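Side-chain contacts in omega transaminase (Pseudomonas sp., PDB 5LHA), which probably transfers amino groups from amines to keto acids or aldehydes, using pyridoxal phosphate, which cycles through pyridoxamine phosphate, as cofactor: residues R136-A141 / N308-D313; R249-C254 / A285-C290; Q367-V372 / G379-K384. All coordinates share one frame; numbering follows the deposited sequence.

Contact 1. Residues R136-A141 / N308-D313; sequences RQYWIA and NQRIAD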
ATOM      1  N   ARG A 136      -8.256  12.265  -7.567  1.00 31.36           N
ATOM      2  CA  ARG A 136      -8.450  10.884  -8.001  1.00 31.46           C
ATOM      3  C   ARG A 136      -9.732  10.731  -8.808  1.00 31.22           C
ATOM      4  O   ARG A 136      -9.747  10.029  -9.825  1.00 31.06           O
ATOM      5  CB  ARG A 136      -8.476   9.939  -6.792  1.00 31.90           C
ATOM      6  CG  ARG A 136      -7.157   9.797  -6.023  1.00 32.95           C
ATOM      7  CD  ARG A 136      -6.294   8.711  -6.640  1.00 32.61           C
ATOM      8  NE  ARG A 136      -5.079   8.411  -5.876  1.00 31.50           N
ATOM      9  CZ  ARG A 136      -4.933   7.410  -5.013  1.00 28.64           C
ATOM     10  NH1 ARG A 136      -5.922   6.562  -4.761  1.00 28.96           N
ATOM     11  NH2 ARG A 136      -3.772   7.260  -4.406  1.00 26.68           N
ATOM     12  N   GLN A 137     -10.821  11.374  -8.372  1.00 31.34           N
ATOM     13  CA  GLN A 137     -12.092  11.235  -9.084  1.00 30.44           C
ATOM     14  C   GLN A 137     -12.052  11.894 -10.457  1.00 28.72           C
ATOM     15  O   GLN A 137     -12.577  11.338 -11.424  1.00 27.98           O
ATOM     16  CB  GLN A 137     -13.241  11.822  -8.258  1.00 30.84           C
ATOM     17  CG  GLN A 137     -14.572  11.749  -8.990  1.00 30.89           C
ATOM     18  CD  GLN A 137     -15.772  11.846  -8.082  1.00 28.89           C
ATOM     19  OE1 GLN A 137     -15.654  11.782  -6.859  1.00 26.44           O
ATOM     20  NE2 GLN A 137     -16.948  12.001  -8.684  1.00 30.13           N
ATOM     21  N   TYR A 138     -11.417  13.063 -10.567  1.00 30.17           N
ATOM     22  CA  TYR A 138     -11.274  13.738 -11.855  1.00 29.20           C
ATOM     23  C   TYR A 138     -10.704  12.808 -12.916  1.00 26.78           C
ATOM     24  O   TYR A 138     -11.216  12.743 -14.038  1.00 29.75           O
ATOM     25  CB  TYR A 138     -10.377  14.974 -11.718  1.00 30.59           C
ATOM     26  CG  TYR A 138      -9.888  15.511 -13.049  1.00 31.71           C
ATOM     27  CD1 TYR A 138     -10.734  16.238 -13.876  1.00 31.60           C
ATOM     28  CD2 TYR A 138      -8.591  15.275 -13.495  1.00 31.44           C
ATOM     29  CE1 TYR A 138     -10.297  16.737 -15.100  1.00 29.08           C
ATOM     30  CE2 TYR A 138      -8.151  15.765 -14.732  1.00 29.90           C
ATOM     31  CZ  TYR A 138      -9.016  16.494 -15.522  1.00 28.06           C
ATOM     32  OH  TYR A 138      -8.617  16.995 -16.734  1.00 27.45           O
ATOM     33  N   TRP A 139      -9.612  12.112 -12.593  1.00 24.65           N
ATOM     34  CA  TRP A 139      -8.978  11.241 -13.579  1.00 26.20           C
ATOM     35  C   TRP A 139      -9.858  10.043 -13.921  1.00 27.68           C
ATOM     36  O   TRP A 139      -9.900   9.612 -15.083  1.00 29.20           O
ATOM     37  CB  TRP A 139      -7.607  10.800 -13.083  1.00 25.20           C
ATOM     38  CG  TRP A 139      -6.610  11.917 -13.127  1.00 24.97           C
ATOM     39  CD1 TRP A 139      -6.026  12.543 -12.056  1.00 24.84           C
ATOM     40  CD2 TRP A 139      -6.067  12.542 -14.297  1.00 23.95           C
ATOM     41  NE1 TRP A 139      -5.168  13.527 -12.490  1.00 24.52           N
ATOM     42  CE2 TRP A 139      -5.172  13.543 -13.860  1.00 22.78           C
ATOM     43  CE3 TRP A 139      -6.251  12.353 -15.667  1.00 20.65           C
ATOM     44  CZ2 TRP A 139      -4.459  14.343 -14.745  1.00 21.71           C
ATOM     45  CZ3 TRP A 139      -5.547  13.152 -16.544  1.00 22.42           C
ATOM     46  CH2 TRP A 139      -4.656  14.133 -16.079  1.00 20.89           C
ATOM     47  N   ILE A 140     -10.570   9.493 -12.933  1.00 25.69           N
ATOM     48  CA  ILE A 140     -11.476   8.380 -13.214  1.00 25.48           C
ATOM     49  C   ILE A 140     -12.591   8.826 -14.150  1.00 29.32           C
ATOM     50  O   ILE A 140     -12.936   8.122 -15.107  1.00 33.21           O
ATOM     51  CB  ILE A 140     -12.024   7.781 -11.904  1.00 24.65           C
ATOM     52  CG1 ILE A 140     -10.929   6.996 -11.182  1.00 22.91           C
ATOM     53  CG2 ILE A 140     -13.211   6.879 -12.171  1.00 24.34           C
ATOM     54  CD1 ILE A 140     -11.279   6.657  -9.762  1.00 18.85           C
ATOM     55  N   ALA A 141     -13.168  10.008 -13.901  1.00 29.57           N
ATOM     56  CA  ALA A 141     -14.190  10.525 -14.803  1.00 29.79           C
ATOM     57  C   ALA A 141     -13.619  10.833 -16.182  1.00 32.40           C
ATOM     58  O   ALA A 141     -14.327  10.702 -17.188  1.00 34.81           O
ATOM     59  CB  ALA A 141     -14.834  11.776 -14.211  1.00 29.03           C
ATOM     60  N   ASN A 308     -11.280  24.159 -10.769  1.00 31.32           N
ATOM     61  CA  ASN A 308     -11.448  24.978 -11.955  1.00 29.06           C
ATOM     62  C   ASN A 308     -12.425  24.314 -12.927  1.00 28.90           C
ATOM     63  O   ASN A 308     -12.888  23.189 -12.715  1.00 27.17           O
ATOM     64  CB  ASN A 308     -10.084  25.269 -12.590  1.00 28.38           C
ATOM     65  CG  ASN A 308      -9.348  24.014 -13.048  1.00 27.46           C
ATOM     66  OD1 ASN A 308      -9.879  22.912 -12.997  1.00 28.40           O
ATOM     67  ND2 ASN A 308      -8.107  24.186 -13.476  1.00 26.54           N
ATOM     68  N   GLN A 309     -12.749  25.050 -13.998  1.00 30.46           N
ATOM     69  CA  GLN A 309     -13.721  24.584 -14.984  1.00 30.53           C
ATOM     70  C   GLN A 309     -13.281  23.275 -15.623  1.00 28.65           C
ATOM     71  O   GLN A 309     -14.107  22.388 -15.860  1.00 28.24           O
ATOM     72  CB  GLN A 309     -13.929  25.653 -16.058  1.00 33.90           C
ATOM     73  CG  GLN A 309     -15.194  25.492 -16.899  1.00 37.88           C
ATOM     74  CD  GLN A 309     -16.459  25.946 -16.189  1.00 42.20           C
ATOM     75  OE1 GLN A 309     -16.563  27.099 -15.762  1.00 44.22           O
ATOM     76  NE2 GLN A 309     -17.433  25.048 -16.073  1.00 42.86           N
ATOM     77  N   ARG A 310     -11.990  23.149 -15.938  1.00 27.10           N
ATOM     78  CA  ARG A 310     -11.448  21.901 -16.468  1.00 27.37           C
ATOM     79  C   ARG A 310     -11.895  20.698 -15.642  1.00 29.01           C
ATOM     80  O   ARG A 310     -12.544  19.777 -16.152  1.00 29.52           O
ATOM     81  CB  ARG A 310      -9.921  21.986 -16.512  1.00 27.31           C
ATOM     82  CG  ARG A 310      -9.228  20.677 -16.840  1.00 25.73           C
ATOM     83  CD  ARG A 310      -7.748  20.738 -16.497  1.00 28.30           C
ATOM     84  NE  ARG A 310      -7.097  19.432 -16.624  1.00 29.60           N
ATOM     85  CZ  ARG A 310      -5.781  19.229 -16.574  1.00 30.23           C
ATOM     86  NH1 ARG A 310      -4.944  20.244 -16.406  1.00 31.44           N
ATOM     87  NH2 ARG A 310      -5.297  18.000 -16.695  1.00 31.05           N
ATOM     88  N   ILE A 311     -11.568  20.710 -14.349  1.00 29.70           N
ATOM     89  CA  ILE A 311     -11.905  19.608 -13.449  1.00 30.19           C
ATOM     90  C   ILE A 311     -13.415  19.481 -13.283  1.00 29.56           C
ATOM     91  O   ILE A 311     -13.963  18.373 -13.272  1.00 29.07           O
ATOM     92  CB  ILE A 311     -11.199  19.817 -12.094  1.00 30.31           C
ATOM     93  CG1 ILE A 311      -9.683  19.736 -12.263  1.00 31.44           C
ATOM     94  CG2 ILE A 311     -11.678  18.801 -11.043  1.00 29.10           C
ATOM     95  CD1 ILE A 311      -8.904  20.364 -11.114  1.00 30.57           C
ATOM     96  N   ALA A 312     -14.104  20.606 -13.099  1.00 31.35           N
ATOM     97  CA  ALA A 312     -15.545  20.576 -12.861  1.00 31.45           C
ATOM     98  C   ALA A 312     -16.282  19.925 -14.029  1.00 31.44           C
ATOM     99  O   ALA A 312     -17.180  19.097 -13.831  1.00 31.29           O
ATOM    100  CB  ALA A 312     -16.058  21.993 -12.612  1.00 32.10           C
ATOM    101  N   ASP A 313     -15.917  20.311 -15.257  1.00 31.41           N
ATOM    102  CA  ASP A 313     -16.564  19.788 -16.458  1.00 32.48           C
ATOM    103  C   ASP A 313     -16.385  18.282 -16.587  1.00 32.55           C
ATOM    104  O   ASP A 313     -17.306  17.573 -17.009  1.00 32.05           O
ATOM    105  CB  ASP A 313     -15.992  20.485 -17.687  1.00 34.10           C
ATOM    106  CG  ASP A 313     -16.443  21.910 -17.802  1.00 35.66           C
ATOM    107  OD1 ASP A 313     -17.433  22.274 -17.135  1.00 36.55           O
ATOM    108  OD2 ASP A 313     -15.785  22.674 -18.536  1.00 37.86           O
TER

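Contact 2. Residues R249-C254 / A285-C290; sequences RLREVC and APDILC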
ATOM      1  N   ARG A 249       7.515  27.886 -13.496  1.00 36.66           N
ATOM      2  CA  ARG A 249       8.063  26.693 -14.133  1.00 36.72           C
ATOM      3  C   ARG A 249       7.477  25.415 -13.557  1.00 36.24           C
ATOM      4  O   ARG A 249       7.590  24.357 -14.186  1.00 34.58           O
ATOM      5  CB  ARG A 249       9.584  26.679 -14.009  1.00 37.23           C
ATOM      6  CG  ARG A 249      10.265  27.832 -14.727  1.00 37.45           C
ATOM      7  CD  ARG A 249      11.767  27.648 -14.751  1.00 37.52           C
ATOM      8  NE  ARG A 249      12.139  26.379 -15.378  1.00 37.29           N
ATOM      9  CZ  ARG A 249      13.383  26.027 -15.693  1.00 36.72           C
ATOM     10  NH1 ARG A 249      14.398  26.850 -15.444  1.00 35.02           N
ATOM     11  NH2 ARG A 249      13.612  24.849 -16.260  1.00 38.17           N
ATOM     12  N   LEU A 250       6.866  25.493 -12.371  1.00 36.85           N
ATOM     13  CA  LEU A 250       6.047  24.396 -11.868  1.00 35.76           C
ATOM     14  C   LEU A 250       4.814  24.203 -12.742  1.00 37.11           C
ATOM     15  O   LEU A 250       4.539  23.096 -13.219  1.00 35.72           O
ATOM     16  CB  LEU A 250       5.641  24.688 -10.428  1.00 34.20           C
ATOM     17  CG  LEU A 250       5.455  23.518  -9.473  1.00 33.74           C
ATOM     18  CD1 LEU A 250       6.708  22.666  -9.457  1.00 33.75           C
ATOM     19  CD2 LEU A 250       5.145  24.055  -8.089  1.00 33.76           C
ATOM     20  N   ARG A 251       4.066  25.292 -12.963  1.00 38.33           N
ATOM     21  CA  ARG A 251       2.894  25.278 -13.835  1.00 38.73           C
ATOM     22  C   ARG A 251       3.222  24.712 -15.213  1.00 40.72           C
ATOM     23  O   ARG A 251       2.452  23.920 -15.769  1.00 42.14           O
ATOM     24  CB  ARG A 251       2.348  26.704 -13.955  1.00 37.72           C
ATOM     25  CG  ARG A 251       1.108  26.913 -14.840  1.00 36.83           C
ATOM     26  CD  ARG A 251      -0.171  26.348 -14.248  1.00 34.14           C
ATOM     27  NE  ARG A 251      -0.386  24.944 -14.578  1.00 31.54           N
ATOM     28  CZ  ARG A 251      -1.426  24.241 -14.148  1.00 29.94           C
ATOM     29  NH1 ARG A 251      -2.330  24.812 -13.368  1.00 31.69           N
ATOM     30  NH2 ARG A 251      -1.564  22.972 -14.487  1.00 28.08           N
ATOM     31  N   GLU A 252       4.353  25.122 -15.788  1.00 41.74           N
ATOM     32  CA  GLU A 252       4.697  24.676 -17.132  1.00 42.72           C
ATOM     33  C   GLU A 252       4.957  23.179 -17.168  1.00 40.56           C
ATOM     34  O   GLU A 252       4.487  22.480 -18.075  1.00 38.74           O
ATOM     35  CB  GLU A 252       5.931  25.420 -17.630  1.00 45.77           C
ATOM     36  CG  GLU A 252       5.718  26.889 -17.886  1.00 49.76           C
ATOM     37  CD  GLU A 252       7.032  27.630 -18.016  1.00 52.79           C
ATOM     38  OE1 GLU A 252       8.099  26.980 -17.899  1.00 53.43           O
ATOM     39  OE2 GLU A 252       6.999  28.859 -18.219  1.00 54.17           O
ATOM     40  N   VAL A 253       5.699  22.666 -16.186  1.00 40.69           N
ATOM     41  CA  VAL A 253       6.051  21.248 -16.184  1.00 40.97           C
ATOM     42  C   VAL A 253       4.811  20.383 -16.006  1.00 38.76           C
ATOM     43  O   VAL A 253       4.657  19.350 -16.671  1.00 36.09           O
ATOM     44  CB  VAL A 253       7.110  20.966 -15.100  1.00 41.81           C
ATOM     45  CG1 VAL A 253       7.374  19.477 -14.988  1.00 41.14           C
ATOM     46  CG2 VAL A 253       8.402  21.694 -15.430  1.00 42.83           C
ATOM     47  N   CYS A 254       3.901  20.795 -15.120  1.00 40.38           N
ATOM     48  CA  CYS A 254       2.653  20.061 -14.937  1.00 41.11           C
ATOM     49  C   CYS A 254       1.834  20.044 -16.222  1.00 42.64           C
ATOM     50  O   CYS A 254       1.176  19.046 -16.540  1.00 40.30           O
ATOM     51  CB  CYS A 254       1.840  20.680 -13.796  1.00 40.75           C
ATOM     52  SG  CYS A 254       2.498  20.403 -12.129  1.00 39.01           S
ATOM     53  N   ALA A 285      -1.909  30.273 -12.247  1.00 32.77           N
ATOM     54  CA  ALA A 285      -3.230  29.723 -11.999  1.00 28.94           C
ATOM     55  C   ALA A 285      -3.110  28.224 -11.760  1.00 27.55           C
ATOM     56  O   ALA A 285      -2.845  27.471 -12.712  1.00 23.96           O
ATOM     57  CB  ALA A 285      -4.164  29.999 -13.173  1.00 27.81           C
ATOM     58  N   PRO A 286      -3.263  27.745 -10.534  1.00 27.05           N
ATOM     59  CA  PRO A 286      -3.277  26.300 -10.294  1.00 26.59           C
ATOM     60  C   PRO A 286      -4.620  25.700 -10.695  1.00 25.28           C
ATOM     61  O   PRO A 286      -5.565  26.399 -11.042  1.00 25.78           O
ATOM     62  CB  PRO A 286      -3.041  26.192  -8.787  1.00 26.67           C
ATOM     63  CG  PRO A 286      -3.604  27.463  -8.244  1.00 26.75           C
ATOM     64  CD  PRO A 286      -3.364  28.521  -9.289  1.00 26.44           C
ATOM     65  N   ASP A 287      -4.683  24.370 -10.665  1.00 25.51           N
ATOM     66  CA  ASP A 287      -5.928  23.688 -10.993  1.00 26.85           C
ATOM     67  C   ASP A 287      -6.882  23.640  -9.804  1.00 29.30           C
ATOM     68  O   ASP A 287      -8.102  23.668 -10.000  1.00 31.65           O
ATOM     69  CB  ASP A 287      -5.645  22.262 -11.494  1.00 27.78           C
ATOM     70  CG  ASP A 287      -4.870  22.236 -12.808  1.00 27.94           C
ATOM     71  OD1 ASP A 287      -5.490  22.458 -13.868  1.00 28.55           O
ATOM     72  OD2 ASP A 287      -3.650  21.989 -12.785  1.00 27.03           O
ATOM     73  N   ILE A 288      -6.354  23.558  -8.578  1.00 28.67           N
ATOM     74  CA  ILE A 288      -7.143  23.423  -7.354  1.00 27.88           C
ATOM     75  C   ILE A 288      -6.593  24.369  -6.291  1.00 28.04           C
ATOM     76  O   ILE A 288      -5.375  24.550  -6.185  1.00 26.42           O
ATOM     77  CB  ILE A 288      -7.129  21.967  -6.832  1.00 25.86           C
ATOM     78  CG1 ILE A 288      -7.708  21.012  -7.877  1.00 24.69           C
ATOM     79  CG2 ILE A 288      -7.899  21.857  -5.512  1.00 23.00           C
ATOM     80  CD1 ILE A 288      -7.561  19.560  -7.517  1.00 25.55           C
ATOM     81  N   LEU A 289      -7.495  24.988  -5.520  1.00 29.25           N
ATOM     82  CA  LEU A 289      -7.146  25.807  -4.358  1.00 29.93           C
ATOM     83  C   LEU A 289      -7.648  25.145  -3.086  1.00 28.54           C
ATOM     84  O   LEU A 289      -8.796  24.692  -3.040  1.00 18.19           O
ATOM     85  CB  LEU A 289      -7.753  27.206  -4.445  1.00 31.13           C
ATOM     86  CG  LEU A 289      -7.323  28.070  -5.620  1.00 30.73           C
ATOM     87  CD1 LEU A 289      -8.080  29.396  -5.574  1.00 30.35           C
ATOM     88  CD2 LEU A 289      -5.814  28.280  -5.582  1.00 29.75           C
ATOM     89  N   CYS A 290      -6.787  25.090  -2.065  1.00 29.74           N
ATOM     90  CA  CYS A 290      -7.142  24.665  -0.710  1.00 29.23           C
ATOM     91  C   CYS A 290      -7.094  25.860   0.243  1.00 28.85           C
ATOM     92  O   CYS A 290      -6.046  26.502   0.384  1.00 30.51           O
ATOM     93  CB  CYS A 290      -6.202  23.557  -0.226  1.00 29.38           C
ATOM     94  SG  CYS A 290      -6.167  22.044  -1.227  1.00 31.05           S
TER

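Contact 3. Residues Q367-V372 / G379-K384; sequences QLQPLV and GEVRGK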
ATOM      1  N   GLN A 367      13.713  45.570   9.278  1.00 44.49           N
ATOM      2  CA  GLN A 367      14.146  45.887  10.632  1.00 43.03           C
ATOM      3  C   GLN A 367      14.768  44.696  11.353  1.00 40.72           C
ATOM      4  O   GLN A 367      15.477  44.891  12.348  1.00 38.73           O
ATOM      5  CB  GLN A 367      12.954  46.417  11.428  1.00 42.55           C
ATOM      6  CG  GLN A 367      12.448  47.763  10.954  1.00 41.32           C
ATOM      7  CD  GLN A 367      11.304  48.278  11.803  1.00 40.50           C
ATOM      8  OE1 GLN A 367      10.225  48.576  11.288  1.00 39.49           O
ATOM      9  NE2 GLN A 367      11.527  48.376  13.112  1.00 40.65           N
ATOM     10  N   LEU A 368      14.513  43.471  10.885  1.00 39.12           N
ATOM     11  CA  LEU A 368      15.036  42.268  11.521  1.00 36.04           C
ATOM     12  C   LEU A 368      16.402  41.843  10.999  1.00 37.13           C
ATOM     13  O   LEU A 368      17.059  41.012  11.637  1.00 35.26           O
ATOM     14  CB  LEU A 368      14.028  41.125  11.352  1.00 32.37           C
ATOM     15  CG  LEU A 368      12.729  41.338  12.147  1.00 29.46           C
ATOM     16  CD1 LEU A 368      11.596  40.461  11.632  1.00 27.64           C
ATOM     17  CD2 LEU A 368      12.960  41.095  13.632  1.00 27.17           C
ATOM     18  N   GLN A 369      16.841  42.382   9.866  1.00 39.67           N
ATOM     19  CA  GLN A 369      18.129  41.981   9.305  1.00 42.64           C
ATOM     20  C   GLN A 369      19.324  42.255  10.211  1.00 46.73           C
ATOM     21  O   GLN A 369      20.231  41.404  10.249  1.00 48.71           O
ATOM     22  CB  GLN A 369      18.304  42.634   7.933  1.00 41.82           C
ATOM     23  CG  GLN A 369      17.260  42.135   6.954  1.00 39.71           C
ATOM     24  CD  GLN A 369      17.301  40.621   6.818  1.00 37.27           C
ATOM     25  OE1 GLN A 369      18.356  40.039   6.604  1.00 36.55           O
ATOM     26  NE2 GLN A 369      16.153  39.974   6.984  1.00 36.24           N
ATOM     27  N   PRO A 370      19.422  43.383  10.925  1.00 48.98           N
ATOM     28  CA  PRO A 370      20.574  43.576  11.825  1.00 50.40           C
ATOM     29  C   PRO A 370      20.725  42.503  12.891  1.00 49.71           C
ATOM     30  O   PRO A 370      21.834  42.336  13.413  1.00 49.46           O
ATOM     31  CB  PRO A 370      20.297  44.948  12.454  1.00 51.38           C
ATOM     32  CG  PRO A 370      19.527  45.661  11.419  1.00 51.63           C
ATOM     33  CD  PRO A 370      18.630  44.620  10.806  1.00 50.15           C
ATOM     34  N   LEU A 371      19.661  41.768  13.221  1.00 48.64           N
ATOM     35  CA  LEU A 371      19.782  40.663  14.169  1.00 49.45           C
ATOM     36  C   LEU A 371      20.762  39.612  13.666  1.00 51.03           C
ATOM     37  O   LEU A 371      21.438  38.951  14.463  1.00 50.60           O
ATOM     38  CB  LEU A 371      18.413  40.028  14.435  1.00 48.51           C
ATOM     39  CG  LEU A 371      17.404  40.741  15.342  1.00 47.71           C
ATOM     40  CD1 LEU A 371      16.106  39.946  15.380  1.00 46.74           C
ATOM     41  CD2 LEU A 371      17.937  40.976  16.750  1.00 47.56           C
ATOM     42  N   VAL A 372      20.818  39.413  12.348  1.00 51.89           N
ATOM     43  CA  VAL A 372      21.700  38.400  11.776  1.00 52.71           C
ATOM     44  C   VAL A 372      23.156  38.674  12.139  1.00 57.62           C
ATOM     45  O   VAL A 372      23.893  37.769  12.544  1.00 56.25           O
ATOM     46  CB  VAL A 372      21.508  38.338  10.251  1.00 49.95           C
ATOM     47  CG1 VAL A 372      22.441  37.308   9.637  1.00 50.34           C
ATOM     48  CG2 VAL A 372      20.058  38.029   9.925  1.00 47.52           C
ATOM     49  N   GLY A 379      20.794  32.698  12.074  1.00 26.66           N
ATOM     50  CA  GLY A 379      21.341  32.329  10.780  1.00 29.25           C
ATOM     51  C   GLY A 379      20.906  33.223   9.638  1.00 29.63           C
ATOM     52  O   GLY A 379      21.749  33.819   8.962  1.00 29.48           O
ATOM     53  N   GLU A 380      19.598  33.343   9.431  1.00 30.32           N
ATOM     54  CA  GLU A 380      19.037  34.318   8.501  1.00 31.18           C
ATOM     55  C   GLU A 380      17.604  34.617   8.927  1.00 33.37           C
ATOM     56  O   GLU A 380      17.019  33.911   9.753  1.00 32.98           O
ATOM     57  CB  GLU A 380      19.061  33.833   7.044  1.00 29.66           C
ATOM     58  CG  GLU A 380      18.042  32.747   6.720  1.00 27.94           C
ATOM     59  CD  GLU A 380      17.735  32.649   5.224  1.00 25.75           C
ATOM     60  OE1 GLU A 380      18.475  33.234   4.405  1.00 24.76           O
ATOM     61  OE2 GLU A 380      16.744  31.990   4.863  1.00 23.45           O
ATOM     62  N   VAL A 381      17.047  35.686   8.359  1.00 36.23           N
ATOM     63  CA  VAL A 381      15.643  36.042   8.542  1.00 37.60           C
ATOM     64  C   VAL A 381      15.025  36.193   7.159  1.00 39.18           C
ATOM     65  O   VAL A 381      15.482  37.017   6.357  1.00 41.39           O
ATOM     66  CB  VAL A 381      15.476  37.336   9.360  1.00 38.92           C
ATOM     67  CG1 VAL A 381      14.002  37.663   9.546  1.00 39.53           C
ATOM     68  CG2 VAL A 381      16.173  37.207  10.711  1.00 39.58           C
ATOM     69  N   ARG A 382      13.985  35.407   6.884  1.00 38.64           N
ATOM     70  CA  ARG A 382      13.336  35.394   5.583  1.00 38.03           C
ATOM     71  C   ARG A 382      11.833  35.537   5.759  1.00 37.15           C
ATOM     72  O   ARG A 382      11.285  35.279   6.834  1.00 37.59           O
ATOM     73  CB  ARG A 382      13.633  34.101   4.822  1.00 39.87           C
ATOM     74  CG  ARG A 382      13.610  32.872   5.710  1.00 40.74           C
ATOM     75  CD  ARG A 382      13.652  31.590   4.913  1.00 41.86           C
ATOM     76  NE  ARG A 382      13.396  30.436   5.766  1.00 43.68           N
ATOM     77  CZ  ARG A 382      14.309  29.877   6.558  1.00 45.70           C
ATOM     78  NH1 ARG A 382      15.546  30.355   6.601  1.00 45.80           N
ATOM     79  NH2 ARG A 382      13.988  28.831   7.305  1.00 46.68           N
ATOM     80  N   GLY A 383      11.171  35.936   4.683  1.00 34.99           N
ATOM     81  CA  GLY A 383       9.745  36.161   4.752  1.00 33.74           C
ATOM     82  C   GLY A 383       9.212  36.752   3.470  1.00 31.96           C
ATOM     83  O   GLY A 383       9.959  37.160   2.577  1.00 31.60           O
ATOM     84  N   LYS A 384       7.884  36.807   3.410  1.00 31.09           N
ATOM     85  CA  LYS A 384       7.157  37.422   2.301  1.00 29.46           C
ATOM     86  C   LYS A 384       5.779  37.808   2.817  1.00 30.41           C
ATOM     87  O   LYS A 384       5.055  36.946   3.330  1.00 31.25           O
ATOM     88  CB  LYS A 384       7.055  36.469   1.116  1.00 29.27           C
ATOM     89  CG  LYS A 384       6.423  37.098  -0.102  1.00 30.98           C
ATOM     90  CD  LYS A 384       6.358  36.125  -1.249  1.00 32.78           C
ATOM     91  CE  LYS A 384       5.574  36.704  -2.419  1.00 34.99           C
ATOM     92  NZ  LYS A 384       6.344  37.715  -3.181  1.00 36.37           N
TER
HETATM   93  O   HOH W   1      19.165  37.262   6.692  1.00  8.88           O

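Contact 1. Residues R136-A141 / N308-D313
Tyr138 on helix 124-141 lies against Ile311 and Arg310 at the start of helix 309-316. The axes of the two short helix segments approach to 9.9 Å, with 62° between their directions. The chi1 of Tyr138 sets CG anti to the backbone N (165°), and the ring crosses the gap to the second helix. Its CB is near CG2 of Ile311, a loose touch. Further out, CD1 lies 3.6 Å from CA of Ile311 and also meets CG2 of that residue. CE1 also lies close to CA of Ile311. CG1 of Ile311 sits over one face of the ring, 4.3 Å from its centroid, in a CH-pi contact offset toward the rim. At the tip, OH accepts a nearly straight bond from NE of Arg310, 2.9 Å long with an N-H...O angle of 169°. The hydroxyl lies in the plane of the guanidinium, at its edge, while the ring is steeply turned to that plane. NH2 of Arg310 reaches on to CH2 of Trp139, 4.0 Å away, and has its main partner in the carbonyl of Gly258. Trp139 in turn bonds Ala226 O through NE1 and packs its ring against CE2 of Tyr138. Leu260 of strand 260-264 touches all four of these side chains. The tyrosine thus shows an apolar face to isoleucine and a polar end to arginine. Its buried hydroxyl receives a straight N-H bond. With NE held by this hydroxyl and NH2 by Gly258 O, the guanidinium is probably restrained from turning.

Contact 2. Residues R249-C254 / A285-C290
Arg251 of helix 246-256 meets the carbonyl of Ala285 and the carboxylate of Asp287, just ahead of strand 288-291. The ionic part is a salt bridge to one carboxylate oxygen. NH2 of Arg251 bonds OD2 of Asp287 at 2.9 Å, meeting the oxygen on its syn side. NH1 of Arg251 gives OD2 of Asp287 a second bond, weak and bent, at 3.2 Å. Both nitrogens therefore share one oxygen. The guanidinium and carboxylate planes are nearly perpendicular, 85° apart, so this is not the flat two-oxygen pairing.

A further hydrogen bond goes to a backbone carbonyl. NH1 of Arg251 donates to Ala285 O at 2.8 Å, on a lone pair in the carbonyl plane. The acceptor also lies near the guanidinium plane. The chain is bent at chi2 (71°) and chi3 (-87°), which folds the guanidinium edge toward the loop 285-287.

Van der Waals contact is slight. CD of Arg251 is 3.3 Å from Ala285 O, NH1 of Arg251 lies 3.5 Å from CA of Pro286, and Leu261 of strand 260-264 touches the arginine.

Other bonds hold both charged groups. NH2 of Arg251 has a salt bridge to Asp255, one helical turn on. OD2 of Asp287 also accepts from the backbone N of Leu261. Replacing Arg251 by alanine removes the guanidinium, and Asp287 would probably keep Leu261 N but lose its charged mate here, while Ala285 O would lose this donor and Asp255 its salt bridge. The contact ties a helix flanking the large mixed sheet to the loop entering strand 288-291, in the large domain of a fold type I PLP enzyme.

Contact 3. Residues Q367-V372 / G379-K384
Gln369 turns back at chi2 (-57°), and this bend brings its amide to the backbone of Val381. Val372 has CG1 anti to its backbone N (179°), which leaves CG2 beside that N and against the strand. The amide of Gln369 is used at both ends. NE2 of Gln369 donates to Val381 O at 3.1 Å, with an angle of 159° at the hydrogen. The donor stands above the carbonyl plane, not on a lone pair, while the oxygen lies near the amide plane. NE2 also makes a weak hydrogen bond to Leu365 O. OE1 of Gln369 accepts from a water at 2.9 Å, and that water accepts from the N of Val381. One glutamine thus reaches both backbone polar groups of one strand residue, one of them through water. The side chain of Val381 packs against the helical side through both methyls. CG1 of Val381 meets CB of Leu368 at 3.9 Å. CG2 of Val381 meets CG2 of Val372 at 4.0 Å. CG1 of Val372 also lies 3.6 Å from Gly379 O. Val381 also packs on Ile388 and Leu390 of strand 387-393. Helices 353-368 and 370-374 thus pack on strand 378-384, an outermost strand, within this chain, of a mixed sheet: alpha/beta packing in the C-terminal part of this fold type I enzyme.

In the fold
Contacts 1 and 2 are neighbours, with centres 15 Å apart, and contact 2 is nested inside the loop closed by contact 1. Asp287 of contact 2 joins them: its OD1 probably accepts from ND2 of Asn308 at 3.2 Å, and Arg310 makes a long, weak ion pair with the same carboxylate. CD1 of Ile311 also packs on CG1 of Ile288 at 3.5 Å. Contact 3 follows later in the chain, on another sheet. Its centre is 42 Å from that of contact 1 and 30 Å from that of contact 2. None of these segments contains a residue of the PMP pocket. The side chain of Pro286 in contact 2 lies about 13 Å from a bound PMP.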